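Local coordinates for protein 4-amino-4-deoxychorismate lyase (Legionella pneumophila, PDB 3LUL) that belongs to the class IV aminotransferase family of fold-type IV enzymes and carries pyridoxal phosphate on a lysine as an internal aldimine, at residues Pro121-Lys133 with Ala160-Glu174. Numbering follows the deposited sequence.
Sequences PVRLISINWLRDK and ADDALFFNTENHVTE
The guanidinium of R131 lies flat over one face of the F165 ring, R131 CZ 3.5 Å from the ring centroid and the planes only 13° apart, a cation-pi stack. Arginine suits the place because its planar, delocalised cation can cover a ring while its N-H groups, lying in the same plane, still point outward to acids: NE pairs with E147, and NH1 faces E174 OE2 at 3.6 Å in a long salt bridge. There the guanidinium and carboxylate planes stand almost perpendicular, and a water joins the two groups. An extended chain from CG to NE (chi2 170°, chi3 171°) carries the group out to the ring. W129 meets the F165 edge, W129 NE1 4.0 Å from F165 CE1, and its indole N-H also bonds E147.

Strands 122-127 and 162-167 pair in parallel, I125 O accepting from L164 N and L164 O from I127 N. Small A163 leaves room for I127, and I127 CG1 comes within 3.5 Å of A163 CB. After the corner at N128 and W129, a water bridges I127 O, W129 O and F166 N, and pairing resumes at R131 N to F166 O.

Helix 146-157 links the strands and packs on I125, I127 and F165, a beta-alpha-beta crossover. E174 OE1 accepts from L198 N and weakly bonds N1 of the pyridoxal phosphate-bearing lysine at position 141, placing the R131-E174 pair beside the cofactor site of this fold-type IV enzyme.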
loop_
_atom_site.group_PDB
_atom_site.type_symbol
_atom_site.label_atom_id
_atom_site.label_comp_id
_atom_site.label_asym_id
_atom_site.label_seq_id
_atom_site.Cartn_x
_atom_site.Cartn_y
_atom_site.Cartn_z
ATOM N N PRO B 121 -12.646 17.813 -19.643
ATOM C CA PRO B 121 -11.238 17.395 -19.644
ATOM C C PRO B 121 -10.568 17.564 -18.294
ATOM O O PRO B 121 -10.960 18.434 -17.520
ATOM C CB PRO B 121 -10.594 18.314 -20.666
ATOM C CG PRO B 121 -11.711 18.738 -21.530
ATOM C CD PRO B 121 -12.860 18.900 -20.605
ATOM N N VAL B 122 -9.587 16.704 -18.018
ATOM C CA VAL B 122 -8.977 16.628 -16.689
ATOM C C VAL B 122 -7.762 17.535 -16.556
ATOM O O VAL B 122 -7.013 17.720 -17.499
ATOM C CB VAL B 122 -8.567 15.188 -16.313
ATOM C CG1 VAL B 122 -9.796 14.334 -16.190
ATOM C CG2 VAL B 122 -7.639 14.603 -17.326
ATOM N N ARG B 123 -7.592 18.083 -15.350
ATOM C CA ARG B 123 -6.412 18.855 -14.986
ATOM C C ARG B 123 -5.494 17.999 -14.102
ATOM O O ARG B 123 -5.932 17.435 -13.087
ATOM C CB ARG B 123 -6.817 20.139 -14.257
ATOM C CG ARG B 123 -7.543 21.173 -15.119
ATOM C CD ARG B 123 -7.520 22.533 -14.439
ATOM N NE ARG B 123 -8.131 23.609 -15.217
ATOM C CZ ARG B 123 -7.477 24.352 -16.106
ATOM N NH1 ARG B 123 -6.199 24.107 -16.368
ATOM N NH2 ARG B 123 -8.106 25.325 -16.753
ATOM N N LEU B 124 -4.219 17.904 -14.493
ATOM C CA LEU B 124 -3.202 17.096 -13.797
ATOM C C LEU B 124 -2.137 17.955 -13.143
ATOM O O LEU B 124 -1.838 19.045 -13.639
ATOM C CB LEU B 124 -2.501 16.169 -14.777
ATOM C CG LEU B 124 -3.384 15.179 -15.522
ATOM C CD1 LEU B 124 -2.556 14.308 -16.473
ATOM C CD2 LEU B 124 -4.147 14.286 -14.537
ATOM N N ILE B 125 -1.580 17.450 -12.040
ATOM C CA ILE B 125 -0.362 17.982 -11.451
ATOM C C ILE B 125 0.652 16.867 -11.336
ATOM O O ILE B 125 0.289 15.698 -11.190
ATOM C CB ILE B 125 -0.566 18.699 -10.069
ATOM C CG1 ILE B 125 -1.318 17.835 -9.060
ATOM C CG2 ILE B 125 -1.250 20.109 -10.255
ATOM C CD1 ILE B 125 -0.605 17.586 -7.757
ATOM N N SER B 126 1.930 17.214 -11.435
ATOM C CA SER B 126 2.998 16.227 -11.322
ATOM C C SER B 126 3.307 16.033 -9.846
ATOM O O SER B 126 3.463 17.003 -9.126
ATOM C CB SER B 126 4.273 16.751 -11.998
ATOM O OG SER B 126 4.129 16.884 -13.389
ATOM N N ILE B 127 3.477 14.797 -9.414
ATOM C CA ILE B 127 3.846 14.497 -8.043
ATOM C C ILE B 127 5.378 14.577 -7.882
ATOM O O ILE B 127 6.127 14.160 -8.768
ATOM C CB ILE B 127 3.282 13.102 -7.694
ATOM C CG1 ILE B 127 1.735 13.185 -7.563
ATOM C CG2 ILE B 127 3.927 12.511 -6.465
ATOM C CD1 ILE B 127 1.183 13.915 -6.353
ATOM N N ASN B 128 5.821 15.064 -6.728
ATOM C CA ASN B 128 7.253 15.321 -6.488
ATOM C C ASN B 128 8.039 14.063 -6.096
ATOM O O ASN B 128 9.214 13.935 -6.412
ATOM C CB ASN B 128 7.469 16.409 -5.418
ATOM C CG ASN B 128 6.969 16.007 -4.054
ATOM O OD1 ASN B 128 5.805 15.625 -3.895
ATOM N ND2 ASN B 128 7.850 16.081 -3.054
ATOM N N TRP B 129 7.418 13.153 -5.374
ATOM C CA TRP B 129 8.122 11.919 -5.047
ATOM C C TRP B 129 8.136 10.965 -6.267
ATOM O O TRP B 129 7.186 10.956 -7.094
ATOM C CB TRP B 129 7.557 11.271 -3.786
ATOM C CG TRP B 129 6.191 10.667 -3.901
ATOM C CD1 TRP B 129 5.881 9.435 -4.382
ATOM C CD2 TRP B 129 4.955 11.239 -3.445
ATOM N NE1 TRP B 129 4.539 9.227 -4.294
ATOM C CE2 TRP B 129 3.952 10.308 -3.693
ATOM C CE3 TRP B 129 4.608 12.451 -2.844
ATOM C CZ2 TRP B 129 2.596 10.551 -3.390
ATOM C CZ3 TRP B 129 3.233 12.676 -2.526
ATOM C CH2 TRP B 129 2.274 11.739 -2.812
ATOM N N LEU B 130 9.229 10.193 -6.389
ATOM C CA LEU B 130 9.446 9.291 -7.524
ATOM C C LEU B 130 9.282 7.819 -7.144
ATOM O O LEU B 130 9.488 7.449 -5.996
ATOM C CB LEU B 130 10.813 9.546 -8.129
ATOM C CG LEU B 130 11.117 11.017 -8.524
ATOM C CD1 LEU B 130 12.570 11.144 -9.091
ATOM C CD2 LEU B 130 10.120 11.616 -9.506
ATOM N N ARG B 131 8.965 6.995 -8.139
ATOM C CA ARG B 131 8.809 5.544 -7.985
ATOM C C ARG B 131 9.955 4.812 -8.660
ATOM O O ARG B 131 10.339 5.136 -9.774
ATOM C CB ARG B 131 7.494 5.056 -8.597
ATOM C CG ARG B 131 6.283 5.591 -7.919
ATOM C CD ARG B 131 4.970 5.308 -8.682
ATOM N NE ARG B 131 3.843 5.690 -7.832
ATOM C CZ ARG B 131 2.569 5.542 -8.203
ATOM N NH1 ARG B 131 2.283 5.050 -9.399
ATOM N NH2 ARG B 131 1.590 5.874 -7.376
ATOM N N ASP B 132 10.487 3.795 -7.996
ATOM C CA ASP B 132 11.447 2.890 -8.630
ATOM C C ASP B 132 10.671 1.959 -9.540
ATOM O O ASP B 132 9.792 1.239 -9.108
ATOM C CB ASP B 132 12.210 2.071 -7.580
ATOM C CG ASP B 132 13.459 1.416 -8.134
ATOM O OD1 ASP B 132 13.493 1.126 -9.341
ATOM O OD2 ASP B 132 14.411 1.191 -7.358
ATOM N N LYS B 133 11.025 1.944 -10.825
ATOM C CA LYS B 133 10.392 1.030 -11.769
ATOM C C LYS B 133 10.574 -0.459 -11.368
ATOM O O LYS B 133 9.806 -1.330 -11.794
ATOM C CB LYS B 133 10.975 1.284 -13.183
ATOM C CG LYS B 133 12.385 0.774 -13.371
ATOM C CD LYS B 133 12.936 1.144 -14.760
ATOM C CE LYS B 133 14.244 0.426 -15.031
ATOM N NZ LYS B 133 15.002 1.144 -16.092
ATOM N N ALA B 160 -6.556 21.039 -9.174
ATOM C CA ALA B 160 -6.470 20.035 -10.247
ATOM C C ALA B 160 -7.426 18.880 -9.978
ATOM O O ALA B 160 -8.133 18.873 -8.971
ATOM C CB ALA B 160 -5.061 19.535 -10.368
ATOM N N ASP B 161 -7.425 17.895 -10.860
ATOM C CA ASP B 161 -8.310 16.737 -10.755
ATOM C C ASP B 161 -7.592 15.443 -10.362
ATOM O O ASP B 161 -8.182 14.599 -9.687
ATOM C CB ASP B 161 -9.038 16.521 -12.078
ATOM C CG ASP B 161 -9.858 17.739 -12.473
ATOM O OD1 ASP B 161 -10.698 18.163 -11.648
ATOM O OD2 ASP B 161 -9.619 18.295 -13.552
ATOM N N ASP B 162 -6.363 15.260 -10.819
ATOM C CA ASP B 162 -5.679 13.967 -10.659
ATOM C C ASP B 162 -4.194 14.275 -10.672
ATOM O O ASP B 162 -3.792 15.420 -10.967
ATOM C CB ASP B 162 -6.122 13.017 -11.775
ATOM C CG ASP B 162 -5.818 11.520 -11.500
ATOM O OD1 ASP B 162 -5.204 11.169 -10.456
ATOM O OD2 ASP B 162 -6.189 10.713 -12.394
ATOM N N ALA B 163 -3.395 13.277 -10.297
ATOM C CA ALA B 163 -1.958 13.389 -10.134
ATOM C C ALA B 163 -1.267 12.428 -11.080
ATOM O O ALA B 163 -1.772 11.322 -11.318
ATOM C CB ALA B 163 -1.576 13.031 -8.705
ATOM N N LEU B 164 -0.122 12.856 -11.596
ATOM C CA LEU B 164 0.732 12.122 -12.502
ATOM C C LEU B 164 2.070 11.789 -11.826
ATOM O O LEU B 164 2.762 12.675 -11.277
ATOM C CB LEU B 164 0.980 12.942 -13.757
ATOM C CG LEU B 164 1.730 12.268 -14.886
ATOM C CD1 LEU B 164 0.925 11.099 -15.512
ATOM C CD2 LEU B 164 2.036 13.352 -15.971
ATOM N N PHE B 165 2.413 10.510 -11.842
ATOM C CA PHE B 165 3.661 10.005 -11.274
ATOM C C PHE B 165 4.767 9.785 -12.316
ATOM O O PHE B 165 4.515 9.414 -13.479
ATOM C CB PHE B 165 3.432 8.688 -10.543
ATOM C CG PHE B 165 2.378 8.770 -9.489
ATOM C CD1 PHE B 165 2.691 9.169 -8.193
ATOM C CD2 PHE B 165 1.074 8.456 -9.779
ATOM C CE1 PHE B 165 1.726 9.232 -7.185
ATOM C CE2 PHE B 165 0.077 8.523 -8.775
ATOM C CZ PHE B 165 0.410 8.931 -7.475
ATOM N N PHE B 166 5.981 9.991 -11.829
ATOM C CA PHE B 166 7.219 9.758 -12.520
ATOM C C PHE B 166 8.096 8.717 -11.781
ATOM O O PHE B 166 7.982 8.528 -10.543
ATOM C CB PHE B 166 7.958 11.067 -12.664
ATOM C CG PHE B 166 7.265 12.061 -13.588
ATOM C CD1 PHE B 166 6.151 12.775 -13.158
ATOM C CD2 PHE B 166 7.725 12.265 -14.886
ATOM C CE1 PHE B 166 5.479 13.674 -14.043
ATOM C CE2 PHE B 166 7.065 13.164 -15.744
ATOM C CZ PHE B 166 5.962 13.858 -15.311
ATOM N N ASN B 167 8.923 8.013 -12.550
ATOM C CA ASN B 167 9.862 7.063 -11.970
ATOM C C ASN B 167 11.186 7.767 -11.640
ATOM O O ASN B 167 11.347 8.971 -11.917
ATOM C CB ASN B 167 10.035 5.761 -12.802
ATOM C CG ASN B 167 10.705 5.963 -14.145
ATOM O OD1 ASN B 167 11.452 6.913 -14.350
ATOM N ND2 ASN B 167 10.469 5.014 -15.061
ATOM N N THR B 168 12.104 7.032 -11.012
ATOM C CA THR B 168 13.391 7.583 -10.588
ATOM C C THR B 168 14.371 7.847 -11.741
ATOM O O THR B 168 15.441 8.428 -11.531
ATOM C CB THR B 168 14.047 6.695 -9.472
ATOM O OG1 THR B 168 14.227 5.374 -9.983
ATOM C CG2 THR B 168 13.164 6.650 -8.202
ATOM N N GLU B 169 13.976 7.503 -12.973
ATOM C CA GLU B 169 14.707 7.905 -14.177
ATOM C C GLU B 169 14.051 9.138 -14.816
ATOM O O GLU B 169 14.386 9.485 -15.930
ATOM C CB GLU B 169 14.770 6.731 -15.174
ATOM C CG GLU B 169 15.552 5.520 -14.612
ATOM C CD GLU B 169 15.384 4.241 -15.433
ATOM O OE1 GLU B 169 14.552 4.206 -16.365
ATOM O OE2 GLU B 169 16.077 3.243 -15.141
ATOM N N ASN B 170 13.140 9.789 -14.079
ATOM C CA ASN B 170 12.371 10.955 -14.534
ATOM C C ASN B 170 11.537 10.701 -15.772
ATOM O O ASN B 170 11.306 11.606 -16.574
ATOM C CB ASN B 170 13.268 12.162 -14.713
ATOM C CG ASN B 170 14.012 12.494 -13.455
ATOM O OD1 ASN B 170 15.229 12.399 -13.416
ATOM N ND2 ASN B 170 13.281 12.873 -12.414
ATOM N N HIS B 171 11.030 9.481 -15.894
ATOM C CA HIS B 171 10.112 9.146 -16.983
ATOM C C HIS B 171 8.698 9.012 -16.411
ATOM O O HIS B 171 8.506 8.508 -15.299
ATOM C CB HIS B 171 10.542 7.880 -17.699
ATOM C CG HIS B 171 11.859 8.004 -18.403
ATOM N ND1 HIS B 171 12.805 7.002 -18.381
ATOM C CD2 HIS B 171 12.394 9.011 -19.133
ATOM C CE1 HIS B 171 13.866 7.384 -19.067
ATOM N NE2 HIS B 171 13.645 8.600 -19.533
ATOM N N VAL B 172 7.727 9.515 -17.170
ATOM C CA VAL B 172 6.294 9.430 -16.856
ATOM C C VAL B 172 5.850 7.976 -16.703
ATOM O O VAL B 172 6.268 7.128 -17.489
ATOM C CB VAL B 172 5.440 10.020 -18.021
ATOM C CG1 VAL B 172 3.951 10.071 -17.632
ATOM C CG2 VAL B 172 5.941 11.393 -18.440
ATOM N N THR B 173 5.009 7.681 -15.731
ATOM C CA THR B 173 4.401 6.352 -15.608
ATOM C C THR B 173 2.885 6.451 -15.896
ATOM O O THR B 173 2.454 6.190 -17.012
ATOM C CB THR B 173 4.738 5.655 -14.275
ATOM O OG1 THR B 173 4.243 6.402 -13.130
ATOM C CG2 THR B 173 6.236 5.503 -14.194
ATOM N N GLU B 174 2.111 6.871 -14.908
ATOM C CA GLU B 174 0.647 6.833 -14.983
ATOM C C GLU B 174 0.079 7.775 -13.958
ATOM O O GLU B 174 0.832 8.355 -13.173
ATOM C CB GLU B 174 0.184 5.402 -14.685
ATOM C CG GLU B 174 0.582 4.953 -13.310
ATOM C CD GLU B 174 0.485 3.460 -13.095
ATOM O OE1 GLU B 174 0.029 2.745 -14.005
ATOM O OE2 GLU B 174 0.814 3.033 -11.975
HETATM O O HOH W 1 -11.922 18.815 -14.926
HETATM O O HOH W 2 5.982 11.399 -9.297
HETATM O O HOH W 3 3.848 4.073 -11.615
HETATM O O HOH W 4 12.951 3.796 -11.963
#